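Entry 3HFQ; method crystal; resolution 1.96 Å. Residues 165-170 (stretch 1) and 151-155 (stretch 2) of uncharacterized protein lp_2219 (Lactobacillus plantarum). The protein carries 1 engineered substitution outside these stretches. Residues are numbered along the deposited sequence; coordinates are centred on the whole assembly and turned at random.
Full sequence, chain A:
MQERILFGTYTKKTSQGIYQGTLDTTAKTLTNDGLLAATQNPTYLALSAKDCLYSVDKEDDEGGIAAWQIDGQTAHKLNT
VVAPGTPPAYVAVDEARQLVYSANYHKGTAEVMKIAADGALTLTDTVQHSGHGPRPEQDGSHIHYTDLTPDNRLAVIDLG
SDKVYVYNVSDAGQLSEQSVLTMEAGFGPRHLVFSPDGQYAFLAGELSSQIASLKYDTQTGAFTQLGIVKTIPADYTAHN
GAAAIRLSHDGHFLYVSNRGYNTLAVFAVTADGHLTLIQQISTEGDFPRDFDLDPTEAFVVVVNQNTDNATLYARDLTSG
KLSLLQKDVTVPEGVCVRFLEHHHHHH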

# COMPACT_ATOMS: atom_id res chain seq x y z
N TYR A 165 1.35 -15.60 -2.49
CA TYR A 165 2.59 -16.33 -2.63
C TYR A 165 3.64 -15.82 -1.65
O TYR A 165 3.62 -14.66 -1.24
CB TYR A 165 3.19 -16.15 -4.03
CG TYR A 165 2.38 -16.69 -5.18
CD1 TYR A 165 1.34 -15.95 -5.74
CD2 TYR A 165 2.68 -17.93 -5.75
CE1 TYR A 165 0.62 -16.43 -6.84
CE2 TYR A 165 1.97 -18.42 -6.84
CZ TYR A 165 0.94 -17.66 -7.38
OH TYR A 165 0.26 -18.14 -8.47
N VAL A 166 4.55 -16.71 -1.28
CA VAL A 166 5.67 -16.34 -0.43
C VAL A 166 6.88 -16.83 -1.22
O VAL A 166 6.94 -18.00 -1.59
CB VAL A 166 5.64 -17.01 0.95
CG1 VAL A 166 6.94 -16.69 1.69
CG2 VAL A 166 4.45 -16.49 1.75
N TYR A 167 7.81 -15.92 -1.49
CA TYR A 167 9.02 -16.24 -2.25
C TYR A 167 10.29 -15.98 -1.45
O TYR A 167 10.35 -15.05 -0.65
CB TYR A 167 9.13 -15.35 -3.49
CG TYR A 167 8.18 -15.64 -4.62
CD1 TYR A 167 8.49 -16.59 -5.59
CD2 TYR A 167 6.98 -14.94 -4.74
CE1 TYR A 167 7.63 -16.84 -6.66
CE2 TYR A 167 6.11 -15.18 -5.80
CZ TYR A 167 6.45 -16.13 -6.76
OH TYR A 167 5.59 -16.36 -7.81
N ASN A 168 11.30 -16.81 -1.68
CA ASN A 168 12.59 -16.60 -1.03
C ASN A 168 13.32 -15.68 -2.00
O ASN A 168 13.10 -15.76 -3.21
CB ASN A 168 13.34 -17.92 -0.88
CG ASN A 168 12.68 -18.84 0.13
OD1 ASN A 168 12.34 -18.40 1.23
ND2 ASN A 168 12.51 -20.10 -0.22
N VAL A 169 14.16 -14.80 -1.47
CA VAL A 169 14.88 -13.85 -2.32
C VAL A 169 16.38 -14.09 -2.24
O VAL A 169 16.93 -14.26 -1.15
CB VAL A 169 14.60 -12.40 -1.87
CG1 VAL A 169 15.15 -11.42 -2.91
CG2 VAL A 169 13.11 -12.19 -1.66
N SER A 170 17.05 -14.09 -3.39
CA SER A 170 18.49 -14.29 -3.43
C SER A 170 19.17 -12.92 -3.37
O SER A 170 18.53 -11.90 -3.62
CB SER A 170 18.90 -15.00 -4.72
OG SER A 170 18.75 -14.16 -5.84
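Stretch 2 (151-155) DNRLA

Stretch 2 pairs with stretch 1 as the neighbouring strand of an antiparallel sheet, and the pairing is fixed at Tyr-167 and Leu-154 by two short backbone hydrogen bonds. Leu-154 N donates to Tyr-167 O at 2.7 Å, and Tyr-167 N donates to Leu-154 O, also at 2.7 Å; with N-H...O angles of 168° and 163° both are close to linear, the closed ring expected of a hydrogen-bonded antiparallel pair. A third bond comes from side chains: Arg-153 NH1 donates to Asn-168 OD1 at 2.7 Å, with a more bent angle of 134°, and the amide oxygen lies at the edge of the guanidinium, near its plane. The CA-to-CB bond of Asn-168 points away from stretch 2, yet the end of its side chain comes nearer, which makes this bond possible. The same guanidinium is held within stretch 2 by a salt bridge, Arg-153 NE to Asp-151 OD2 at 2.7 Å, so one planar group joins the turn before the strand to the partner strand. Its arm is extended over chi2 and chi3 (both t) after an m chi1.

The end-to-end directions of the touching parts, Tyr-165 to Val-169 and Asn-152 to Ala-155, differ by 148°. Stretch 1 is strand from Tyr-165 to Val-169. In stretch 2, Asn-152 has positive phi (64/30), a turn-like conformation, whereas Leu-154 (-116/122) and Ala-155 (-89/127) are extended. Val-166 and Ala-155 form the next, non-hydrogen-bonded pair, with their CA atoms 4.5 Å apart against 4.9 Å between the CA atoms of Tyr-167 and Leu-154. Here CA-H...O contacts supplement the pairing: Val-166 CA lies 3.3 Å from Leu-154 O, and Ala-155 CA lies 3.3 Å from Tyr-165 O. Near the turn, a water accepts from Val-169 N at 2.9 Å and makes a weak bond to Asn-152 O at 3.5 Å, bridging the backbones beyond the direct ladder.

Packing follows the alternation of the strands. Tyr-167 and Leu-154 share one face, their CB atoms 4.4 Å apart, while the end of the tyrosine side chain leads away from stretch 2. The CA-to-CB bond of Val-169 points toward stretch 2, and Val-169 CG2 lies 3.9 Å from Leu-154 CB, so Leu-154 has apolar contacts with both residues. Val-166 and Ala-155 occupy the opposite face, where Val-166 CG1 also approaches Arg-153 CB at 3.8 Å. Together the two stretches bury 373 Å², with Arg-153 and Leu-154 each covered over 72 Å².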

# COMPACT_ATOMS: atom_id res chain seq x y z
N ASP A 151 10.56 -12.70 8.37
CA ASP A 151 11.84 -13.39 8.20
C ASP A 151 12.49 -13.08 6.86
O ASP A 151 13.32 -13.84 6.36
CB ASP A 151 11.66 -14.90 8.41
CG ASP A 151 10.68 -15.52 7.44
OD1 ASP A 151 9.79 -14.81 6.94
OD2 ASP A 151 10.79 -16.74 7.20
N ASN A 152 12.09 -11.95 6.29
CA ASN A 152 12.63 -11.45 5.03
C ASN A 152 12.41 -12.23 3.74
O ASN A 152 13.24 -12.18 2.83
CB ASN A 152 14.11 -11.12 5.22
CG ASN A 152 14.31 -9.97 6.19
OD1 ASN A 152 13.93 -8.84 5.92
ND2 ASN A 152 14.90 -10.27 7.35
N ARG A 153 11.30 -12.96 3.68
CA ARG A 153 10.94 -13.66 2.46
C ARG A 153 10.04 -12.60 1.81
O ARG A 153 9.82 -11.54 2.41
CB ARG A 153 10.17 -14.94 2.76
CG ARG A 153 10.95 -15.97 3.57
CD ARG A 153 10.10 -17.22 3.78
NE ARG A 153 10.56 -18.05 4.90
CZ ARG A 153 11.27 -19.17 4.77
NH1 ARG A 153 11.64 -19.60 3.57
NH2 ARG A 153 11.60 -19.87 5.85
N LEU A 154 9.53 -12.85 0.61
CA LEU A 154 8.68 -11.86 -0.05
C LEU A 154 7.26 -12.35 -0.25
O LEU A 154 7.04 -13.38 -0.89
CB LEU A 154 9.27 -11.47 -1.41
CG LEU A 154 8.59 -10.29 -2.12
CD1 LEU A 154 9.07 -8.98 -1.48
CD2 LEU A 154 8.93 -10.29 -3.62
N ALA A 155 6.30 -11.62 0.30
CA ALA A 155 4.90 -11.97 0.15
C ALA A 155 4.41 -11.27 -1.11
O ALA A 155 4.58 -10.06 -1.25
CB ALA A 155 4.11 -11.49 1.36
O HOH W 1 14.34 -15.14 1.41